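Long-range contacts in sugar-binding transport ATP-binding protein (Pyrococcus horikoshii, PDB 1V43), which probably binds and hydrolyses ATP to drive sugar uptake, as the nucleotide-binding subunit of an ABC transporter: residues Glu15-Arg20 and Glu61-Gly66; Ile7-Val12 and Lys190-Thr195; Leu30-Lys35 and Gly218-Ile223. All blocks are in the same frame, centred on the assembly; numbering follows the deposited sequence.

Contact 1. Residues Glu15-Arg20 and Glu61-Gly66; sequences ENLTKR and EEPTEG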
loop_
_atom_site.group_PDB
_atom_site.type_symbol
_atom_site.label_atom_id
_atom_site.label_comp_id
_atom_site.label_asym_id
_atom_site.label_seq_id
_atom_site.Cartn_x
_atom_site.Cartn_y
_atom_site.Cartn_z
ATOM N N GLU A 15 -17.918 -24.924 -15.744
ATOM C CA GLU A 15 -17.766 -25.341 -17.147
ATOM C C GLU A 15 -18.369 -24.388 -18.129
ATOM O O GLU A 15 -19.573 -24.138 -18.086
ATOM C CB GLU A 15 -18.429 -26.684 -17.429
ATOM C CG GLU A 15 -18.007 -27.849 -16.594
ATOM C CD GLU A 15 -18.351 -29.166 -17.282
ATOM O OE1 GLU A 15 -19.433 -29.270 -17.913
ATOM O OE2 GLU A 15 -17.533 -30.095 -17.186
ATOM N N ASN A 16 -17.537 -23.886 -19.034
ATOM C CA ASN A 16 -17.982 -22.957 -20.065
ATOM C C ASN A 16 -19.008 -21.998 -19.502
ATOM O O ASN A 16 -20.063 -21.783 -20.097
ATOM C CB ASN A 16 -18.585 -23.729 -21.244
ATOM C CG ASN A 16 -18.865 -22.834 -22.444
ATOM O OD1 ASN A 16 -19.796 -22.013 -22.436
ATOM N ND2 ASN A 16 -18.047 -22.977 -23.478
ATOM N N LEU A 17 -18.697 -21.434 -18.339
ATOM C CA LEU A 17 -19.585 -20.493 -17.667
ATOM C C LEU A 17 -19.549 -19.134 -18.340
ATOM O O LEU A 17 -18.484 -18.525 -18.487
ATOM C CB LEU A 17 -19.171 -20.295 -16.202
ATOM C CG LEU A 17 -20.001 -20.778 -15.015
ATOM C CD1 LEU A 17 -19.668 -19.891 -13.811
ATOM C CD2 LEU A 17 -21.483 -20.718 -15.316
ATOM N N THR A 18 -20.721 -18.653 -18.725
ATOM C CA THR A 18 -20.839 -17.351 -19.350
ATOM C C THR A 18 -22.008 -16.622 -18.705
ATOM O O THR A 18 -22.998 -17.237 -18.301
ATOM C CB THR A 18 -21.124 -17.463 -20.868
ATOM O OG1 THR A 18 -19.971 -17.976 -21.549
ATOM C CG2 THR A 18 -21.494 -16.107 -21.433
ATOM N N LYS A 19 -21.888 -15.307 -18.613
ATOM C CA LYS A 19 -22.946 -14.489 -18.053
ATOM C C LYS A 19 -23.009 -13.165 -18.802
ATOM O O LYS A 19 -22.096 -12.358 -18.698
ATOM C CB LYS A 19 -22.687 -14.218 -16.565
ATOM C CG LYS A 19 -23.720 -13.319 -15.913
ATOM C CD LYS A 19 -25.104 -13.932 -15.986
ATOM C CE LYS A 19 -26.104 -13.099 -15.221
ATOM N NZ LYS A 19 -27.343 -13.870 -14.965
ATOM N N ARG A 20 -24.070 -12.936 -19.566
ATOM C CA ARG A 20 -24.186 -11.659 -20.268
ATOM C C ARG A 20 -25.423 -10.880 -19.849
ATOM O O ARG A 20 -26.540 -11.367 -19.965
ATOM C CB ARG A 20 -24.196 -11.848 -21.792
ATOM C CG ARG A 20 -25.129 -12.919 -22.301
ATOM C CD ARG A 20 -25.221 -12.873 -23.819
ATOM N NE ARG A 20 -25.632 -14.161 -24.371
ATOM C CZ ARG A 20 -24.807 -15.189 -24.557
ATOM N NH1 ARG A 20 -23.521 -15.077 -24.242
ATOM N NH2 ARG A 20 -25.264 -16.333 -25.050
ATOM N N GLU A 61 -27.068 -15.687 -8.687
ATOM C CA GLU A 61 -27.180 -15.355 -10.095
ATOM C C GLU A 61 -27.076 -16.652 -10.880
ATOM O O GLU A 61 -26.352 -17.564 -10.469
ATOM C CB GLU A 61 -26.044 -14.403 -10.489
ATOM C CG GLU A 61 -26.372 -13.495 -11.645
ATOM C CD GLU A 61 -25.908 -12.073 -11.402
ATOM O OE1 GLU A 61 -26.587 -11.139 -11.881
ATOM O OE2 GLU A 61 -24.868 -11.884 -10.741
ATOM N N GLU A 62 -27.811 -16.742 -11.989
ATOM C CA GLU A 62 -27.771 -17.927 -12.837
ATOM C C GLU A 62 -26.897 -17.614 -14.048
ATOM O O GLU A 62 -26.806 -16.460 -14.476
ATOM C CB GLU A 62 -29.187 -18.308 -13.312
ATOM C CG GLU A 62 -30.122 -18.794 -12.195
ATOM C CD GLU A 62 -29.814 -20.212 -11.739
ATOM O OE1 GLU A 62 -28.627 -20.596 -11.725
ATOM O OE2 GLU A 62 -30.757 -20.941 -11.385
ATOM N N PRO A 63 -26.229 -18.631 -14.607
ATOM C CA PRO A 63 -25.372 -18.436 -15.776
ATOM C C PRO A 63 -26.265 -18.327 -17.017
ATOM O O PRO A 63 -27.426 -18.743 -16.996
ATOM C CB PRO A 63 -24.545 -19.718 -15.836
ATOM C CG PRO A 63 -24.773 -20.379 -14.530
ATOM C CD PRO A 63 -26.162 -20.025 -14.154
ATOM N N THR A 64 -25.701 -17.779 -18.087
ATOM C CA THR A 64 -26.401 -17.626 -19.352
ATOM C C THR A 64 -26.092 -18.888 -20.139
ATOM O O THR A 64 -26.836 -19.306 -21.020
ATOM C CB THR A 64 -25.883 -16.388 -20.106
ATOM O OG1 THR A 64 -26.274 -15.198 -19.400
ATOM C CG2 THR A 64 -26.435 -16.352 -21.518
ATOM N N GLU A 65 -24.981 -19.505 -19.780
ATOM C CA GLU A 65 -24.537 -20.720 -20.413
ATOM C C GLU A 65 -23.548 -21.374 -19.459
ATOM O O GLU A 65 -22.944 -20.703 -18.623
ATOM C CB GLU A 65 -23.850 -20.389 -21.740
ATOM C CG GLU A 65 -23.657 -21.577 -22.674
ATOM C CD GLU A 65 -23.062 -21.171 -24.015
ATOM O OE1 GLU A 65 -23.467 -20.110 -24.552
ATOM O OE2 GLU A 65 -22.201 -21.917 -24.534
ATOM N N GLY A 66 -23.393 -22.685 -19.572
ATOM C CA GLY A 66 -22.449 -23.372 -18.717
ATOM C C GLY A 66 -23.049 -24.111 -17.540
ATOM O O GLY A 66 -24.254 -24.060 -17.278
#

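Contact 2. Residues Ile7-Val12 and Lys190-Thr195; sequences IKMVEV and KLKVTT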
loop_
_atom_site.group_PDB
_atom_site.type_symbol
_atom_site.label_atom_id
_atom_site.label_comp_id
_atom_site.label_asym_id
_atom_site.label_seq_id
_atom_site.Cartn_x
_atom_site.Cartn_y
_atom_site.Cartn_z
ATOM N N ILE A 7 -16.248 -30.626 8.309
ATOM C CA ILE A 7 -16.088 -30.058 6.972
ATOM C C ILE A 7 -15.563 -31.040 5.921
ATOM O O ILE A 7 -14.682 -31.851 6.200
ATOM C CB ILE A 7 -15.123 -28.851 7.025
ATOM C CG1 ILE A 7 -15.594 -27.854 8.084
ATOM C CG2 ILE A 7 -15.029 -28.188 5.657
ATOM C CD1 ILE A 7 -16.916 -27.223 7.764
ATOM N N LYS A 8 -16.099 -30.948 4.709
ATOM C CA LYS A 8 -15.678 -31.819 3.608
ATOM C C LYS A 8 -14.808 -31.034 2.635
ATOM O O LYS A 8 -14.871 -29.803 2.601
ATOM C CB LYS A 8 -16.891 -32.329 2.830
ATOM C CG LYS A 8 -18.085 -32.709 3.674
ATOM C CD LYS A 8 -19.288 -32.972 2.784
ATOM C CE LYS A 8 -20.540 -33.236 3.600
ATOM N NZ LYS A 8 -21.730 -33.340 2.714
ATOM N N MET A 9 -13.993 -31.742 1.857
ATOM C CA MET A 9 -13.162 -31.097 0.839
ATOM C C MET A 9 -13.900 -31.339 -0.483
ATOM O O MET A 9 -13.907 -32.447 -1.014
ATOM C CB MET A 9 -11.748 -31.701 0.801
ATOM C CG MET A 9 -10.946 -31.468 2.092
ATOM S SD MET A 9 -9.187 -31.969 2.044
ATOM C CE MET A 9 -9.313 -33.709 2.530
ATOM N N VAL A 10 -14.546 -30.291 -0.989
ATOM C CA VAL A 10 -15.330 -30.384 -2.214
ATOM C C VAL A 10 -14.747 -29.674 -3.445
ATOM O O VAL A 10 -14.572 -28.447 -3.472
ATOM C CB VAL A 10 -16.763 -29.854 -1.954
ATOM C CG1 VAL A 10 -17.585 -29.896 -3.220
ATOM C CG2 VAL A 10 -17.421 -30.676 -0.862
ATOM N N GLU A 11 -14.453 -30.458 -4.473
ATOM C CA GLU A 11 -13.924 -29.898 -5.703
ATOM C C GLU A 11 -15.046 -29.155 -6.420
ATOM O O GLU A 11 -16.171 -29.643 -6.475
ATOM C CB GLU A 11 -13.387 -31.001 -6.616
ATOM C CG GLU A 11 -13.008 -30.488 -7.978
ATOM C CD GLU A 11 -12.335 -31.549 -8.816
ATOM O OE1 GLU A 11 -11.246 -31.999 -8.407
ATOM O OE2 GLU A 11 -12.896 -31.931 -9.872
ATOM N N VAL A 12 -14.734 -27.977 -6.960
ATOM C CA VAL A 12 -15.710 -27.168 -7.678
ATOM C C VAL A 12 -15.299 -26.966 -9.138
ATOM O O VAL A 12 -14.181 -26.520 -9.428
ATOM C CB VAL A 12 -15.880 -25.776 -7.019
ATOM C CG1 VAL A 12 -16.835 -24.921 -7.844
ATOM C CG2 VAL A 12 -16.432 -25.938 -5.623
ATOM N N LYS A 190 -6.702 -25.047 8.340
ATOM C CA LYS A 190 -7.038 -25.978 9.398
ATOM C C LYS A 190 -8.307 -26.726 8.961
ATOM O O LYS A 190 -8.418 -27.941 9.113
ATOM C CB LYS A 190 -7.278 -25.212 10.708
ATOM C CG LYS A 190 -7.390 -26.096 11.940
ATOM C CD LYS A 190 -7.432 -25.275 13.228
ATOM C CE LYS A 190 -7.631 -26.179 14.441
ATOM N NZ LYS A 190 -7.795 -25.409 15.714
ATOM N N LEU A 191 -9.257 -25.997 8.390
ATOM C CA LEU A 191 -10.523 -26.603 7.974
ATOM C C LEU A 191 -10.459 -27.345 6.653
ATOM O O LEU A 191 -11.161 -28.336 6.447
ATOM C CB LEU A 191 -11.614 -25.529 7.902
ATOM C CG LEU A 191 -12.037 -24.927 9.246
ATOM C CD1 LEU A 191 -13.104 -23.864 9.026
ATOM C CD2 LEU A 191 -12.550 -26.038 10.176
ATOM N N LYS A 192 -9.588 -26.874 5.772
ATOM C CA LYS A 192 -9.454 -27.440 4.443
ATOM C C LYS A 192 -10.779 -27.333 3.709
ATOM O O LYS A 192 -11.102 -28.203 2.896
ATOM C CB LYS A 192 -9.001 -28.909 4.488
ATOM C CG LYS A 192 -7.552 -29.106 4.923
ATOM C CD LYS A 192 -6.604 -28.202 4.146
ATOM C CE LYS A 192 -6.799 -28.301 2.627
ATOM N NZ LYS A 192 -5.929 -27.339 1.879
ATOM N N VAL A 193 -11.565 -26.295 4.014
ATOM C CA VAL A 193 -12.824 -26.097 3.301
ATOM C C VAL A 193 -12.492 -25.340 1.997
ATOM O O VAL A 193 -11.784 -24.334 2.030
ATOM C CB VAL A 193 -13.885 -25.271 4.123
ATOM C CG1 VAL A 193 -13.366 -23.859 4.475
ATOM C CG2 VAL A 193 -15.166 -25.137 3.299
ATOM N N THR A 194 -12.983 -25.835 0.857
ATOM C CA THR A 194 -12.736 -25.189 -0.442
ATOM C C THR A 194 -13.221 -23.751 -0.335
ATOM O O THR A 194 -14.363 -23.509 0.013
ATOM C CB THR A 194 -13.479 -25.920 -1.573
ATOM O OG1 THR A 194 -13.053 -27.285 -1.607
ATOM C CG2 THR A 194 -13.186 -25.277 -2.907
ATOM N N THR A 195 -12.347 -22.800 -0.635
ATOM C CA THR A 195 -12.674 -21.388 -0.489
ATOM C C THR A 195 -12.372 -20.628 -1.765
ATOM O O THR A 195 -11.284 -20.757 -2.323
ATOM C CB THR A 195 -11.827 -20.759 0.698
ATOM O OG1 THR A 195 -12.082 -21.485 1.901
ATOM C CG2 THR A 195 -12.177 -19.294 0.937
HETATM O O HOH W 1 -14.925 -27.945 0.877
#

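Contact 3. Residues Leu30-Lys35 and Gly218-Ile223; sequences LNLTIK and GQLLQI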
loop_
_atom_site.group_PDB
_atom_site.type_symbol
_atom_site.label_atom_id
_atom_site.label_comp_id
_atom_site.label_asym_id
_atom_site.label_seq_id
_atom_site.Cartn_x
_atom_site.Cartn_y
_atom_site.Cartn_z
ATOM N N LEU A 30 -15.866 -19.080 -18.904
ATOM C CA LEU A 30 -14.919 -19.396 -17.858
ATOM C C LEU A 30 -14.847 -20.909 -17.641
ATOM O O LEU A 30 -15.865 -21.581 -17.509
ATOM C CB LEU A 30 -15.346 -18.690 -16.557
ATOM C CG LEU A 30 -14.459 -18.829 -15.323
ATOM C CD1 LEU A 30 -13.105 -18.221 -15.601
ATOM C CD2 LEU A 30 -15.112 -18.114 -14.137
ATOM N N ASN A 31 -13.632 -21.441 -17.629
ATOM C CA ASN A 31 -13.406 -22.850 -17.381
ATOM C C ASN A 31 -12.426 -22.927 -16.220
ATOM O O ASN A 31 -11.292 -22.445 -16.299
ATOM C CB ASN A 31 -12.875 -23.532 -18.637
ATOM C CG ASN A 31 -13.982 -23.796 -19.648
ATOM O OD1 ASN A 31 -14.096 -23.112 -20.663
ATOM N ND2 ASN A 31 -14.825 -24.780 -19.351
ATOM N N LEU A 32 -12.882 -23.514 -15.123
ATOM C CA LEU A 32 -12.066 -23.578 -13.928
ATOM C C LEU A 32 -12.348 -24.802 -13.075
ATOM O O LEU A 32 -13.502 -25.128 -12.813
ATOM C CB LEU A 32 -12.351 -22.342 -13.073
ATOM C CG LEU A 32 -11.243 -21.401 -12.637
ATOM C CD1 LEU A 32 -11.809 -20.344 -11.685
ATOM C CD2 LEU A 32 -10.152 -22.206 -11.966
ATOM N N THR A 33 -11.287 -25.459 -12.630
ATOM C CA THR A 33 -11.423 -26.600 -11.742
ATOM C C THR A 33 -10.759 -26.213 -10.419
ATOM O O THR A 33 -9.534 -26.190 -10.309
ATOM C CB THR A 33 -10.758 -27.859 -12.316
ATOM O OG1 THR A 33 -11.388 -28.205 -13.553
ATOM C CG2 THR A 33 -10.910 -29.014 -11.364
ATOM N N ILE A 34 -11.588 -25.875 -9.436
ATOM C CA ILE A 34 -11.143 -25.476 -8.105
ATOM C C ILE A 34 -10.952 -26.717 -7.241
ATOM O O ILE A 34 -11.915 -27.391 -6.902
ATOM C CB ILE A 34 -12.177 -24.523 -7.490
ATOM C CG1 ILE A 34 -12.283 -23.291 -8.399
ATOM C CG2 ILE A 34 -11.742 -24.084 -6.115
ATOM C CD1 ILE A 34 -13.515 -22.499 -8.236
ATOM N N LYS A 35 -9.705 -27.010 -6.872
ATOM C CA LYS A 35 -9.410 -28.218 -6.102
ATOM C C LYS A 35 -10.030 -28.293 -4.714
ATOM O O LYS A 35 -10.170 -27.280 -4.018
ATOM C CB LYS A 35 -7.891 -28.449 -6.049
ATOM C CG LYS A 35 -7.265 -28.537 -7.463
ATOM C CD LYS A 35 -5.761 -28.789 -7.458
ATOM C CE LYS A 35 -5.165 -28.576 -8.861
ATOM N NZ LYS A 35 -3.697 -28.856 -8.909
ATOM N N GLY A 218 -13.999 -10.152 -18.121
ATOM C CA GLY A 218 -14.697 -11.424 -18.156
ATOM C C GLY A 218 -13.926 -12.677 -18.524
ATOM O O GLY A 218 -14.514 -13.761 -18.578
ATOM N N GLN A 219 -12.630 -12.566 -18.780
ATOM C CA GLN A 219 -11.851 -13.749 -19.138
ATOM C C GLN A 219 -10.815 -14.153 -18.111
ATOM O O GLN A 219 -10.249 -13.314 -17.409
ATOM C CB GLN A 219 -11.119 -13.546 -20.460
ATOM C CG GLN A 219 -12.003 -13.350 -21.680
ATOM C CD GLN A 219 -11.378 -13.957 -22.923
ATOM O OE1 GLN A 219 -11.353 -15.177 -23.080
ATOM N NE2 GLN A 219 -10.851 -13.109 -23.803
ATOM N N LEU A 220 -10.569 -15.454 -18.035
ATOM C CA LEU A 220 -9.557 -15.984 -17.135
ATOM C C LEU A 220 -8.233 -15.849 -17.871
ATOM O O LEU A 220 -7.975 -16.569 -18.840
ATOM C CB LEU A 220 -9.812 -17.458 -16.851
ATOM C CG LEU A 220 -8.703 -18.152 -16.061
ATOM C CD1 LEU A 220 -8.526 -17.472 -14.695
ATOM C CD2 LEU A 220 -9.056 -19.629 -15.896
ATOM N N LEU A 221 -7.395 -14.923 -17.432
ATOM C CA LEU A 221 -6.105 -14.739 -18.083
ATOM C C LEU A 221 -5.086 -15.775 -17.645
ATOM O O LEU A 221 -4.329 -16.300 -18.468
ATOM C CB LEU A 221 -5.566 -13.338 -17.810
ATOM C CG LEU A 221 -6.437 -12.212 -18.367
ATOM C CD1 LEU A 221 -5.702 -10.885 -18.234
ATOM C CD2 LEU A 221 -6.749 -12.490 -19.832
ATOM N N GLN A 222 -5.074 -16.098 -16.356
ATOM C CA GLN A 222 -4.111 -17.071 -15.860
ATOM C C GLN A 222 -4.467 -17.576 -14.466
ATOM O O GLN A 222 -5.028 -16.848 -13.652
ATOM C CB GLN A 222 -2.706 -16.427 -15.826
ATOM C CG GLN A 222 -1.570 -17.333 -15.322
ATOM C CD GLN A 222 -0.173 -16.727 -15.505
ATOM O OE1 GLN A 222 -0.008 -15.625 -16.041
ATOM N NE2 GLN A 222 0.837 -17.453 -15.056
ATOM N N ILE A 223 -4.179 -18.846 -14.211
ATOM C CA ILE A 223 -4.382 -19.384 -12.884
ATOM C C ILE A 223 -3.098 -20.124 -12.496
ATOM O O ILE A 223 -2.489 -20.815 -13.315
ATOM C CB ILE A 223 -5.618 -20.333 -12.768
ATOM C CG1 ILE A 223 -5.767 -20.759 -11.301
ATOM C CG2 ILE A 223 -5.479 -21.560 -13.684
ATOM C CD1 ILE A 223 -6.915 -21.691 -11.011
#

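Contact 1. Residues Glu15-Arg20 and Glu61-Gly66
Thr18 and Glu65 form an antiparallel hydrogen-bonded pair in the antiparallel beta subdomain of the ABC ATPase, and a classic beta bulge sets both Thr64 and Glu65 opposite Thr18. Thr18 N donates to Glu65 O (3.0 Å). Thr18 O takes the N-H of Thr64 at 2.8 Å, nearly straight at 163°, and a second, weak bond from Glu65 N. The Thr18 hydroxyl OG1 accepts from the backbone N of Lys29. Gly66, with no side chain, lets its CA come within 3.0 Å of Glu15 O.

The remaining polar contacts use side chains. The bend at chi2 (61°) turns CD of Lys19 off the extended course, and the chain runs on to put NZ 2.7 Å from Glu62 O, almost in line with the C=O bond. Glu61 lies across this lysine, but its carboxylate is engaged by Arg55 of helix 50-58. Lys19 also makes a cation-pi contact with Phe21, an ATP-binding residue. Thr64 uses both branches on Arg20: OG1 accepts the backbone N-H at 3.2 Å, while CG2 lies over one face of the Arg20 guanidinium, displaced toward its rim, 3.6 Å from CZ.

Contact 2. Residues Ile7-Val12 and Lys190-Thr195
Ile7-Val12 runs almost alongside Leu191-Thr194, their end-to-end directions 16° apart, with Met9 and Val193 nearest at 5.6 Å between CA atoms and no direct backbone hydrogen bond between the two. The second segment is the link between helix 174-191 and strand 194-199 of the ATPase core, and Lys192 leaves the helix with positive phi.

Two side chains of the N-terminal segment, Ile7 and Met9, settle on this link. Ile7 divides its branches: CG2, anti to the backbone N, presses against CB of Val193 at 3.5 Å, a tight fit, while CG1 lies 4.1 Å from CD2 of Leu191. Met9 crosses Lys192 obliquely; CG of Met9 lies 3.4 Å from O of Lys192, and SD rests against CB of Lys192. The lysine chain then bends at chi2 and chi3, and its amine finds Gly37 O. Further on, Thr194 turns its side chain toward Val10 and donates from OG1 to Val10 O at 2.7 Å, approaching from above the carbonyl plane, 47° out of it. Thr194 OG1 in turn accepts from the backbone N of Gly37.

Water 1 bridges the two backbones, accepting from Val10 N (3.0 Å) and Thr194 N (2.9 Å). It also sits 2.5 Å from Lys8 O, unusually short for the bond it would donate there and so less certain. The N-terminal segment is therefore joined to the core by a hydroxyl and a water in place of strand pairing, with apolar packing at the Ile7 end.

Contact 3. Residues Leu30-Lys35 and Gly218-Ile223
Leu30 and Leu220 meet with their side chains at about a right angle, CD1 of Leu30 lying 3.6 Å from CB of Leu220. Both leucines carry CG anti to the backbone N, yet Leu30 touches with a terminal methyl, whereas Leu220, pointing at the other strand, is met at its CB and sends CD2 onward. That methyl lies 3.6 Å from the carbonyl O of Asn31 and has CG of Leu32 as a looser neighbour at 4.3 Å.

Farther along, Leu32 and Ile223 approach obliquely, methyl to methyl, with CD2 of the leucine only 3.4 Å from CD1 of the isoleucine. Ile223 also points toward the opposing strand and is fully extended, CD1 anti to CA (chi2 -180°). No hydrogen bond crosses between the two segments; what meets is aliphatic, apart from the Asn31 carbonyl O.

The strand axes come within 7.2 Å at an angle of 53°. Strand 24-34 is an edge of the antiparallel sheet and strand 219-224 an edge of the mixed core sheet, so the two are not partners in one. Leu32 and Ile223 both rest on Leu40 of strand 39-43, Leu220 leans on Ala213 of strand 211-216, and helix 236-241 packs against Leu221.

In the fold
All three contacts build the antiparallel sheet of the ABC ATPase or seat it on the core. Contact 1 joins two strands within that sheet; contacts 2 and 3 tie it, and the segment leading into it, to the mixed core sheet. Contacts 1 and 3, centres about 13 Å apart, meet through Leu17 O and Leu30 N (2.7 Å). Contacts 2 and 3, centres about 18 Å apart, meet where Thr194 CG2 packs on Ile34 CG2 at 3.7 Å. The ATP site, with no nucleotide bound in this chain, lies nearest contact 1: between side chains, Lys19 is about 4 Å from Thr52, and Leu30 of contact 3 about 8 Å from Lys50. Contact 2 lies away from it.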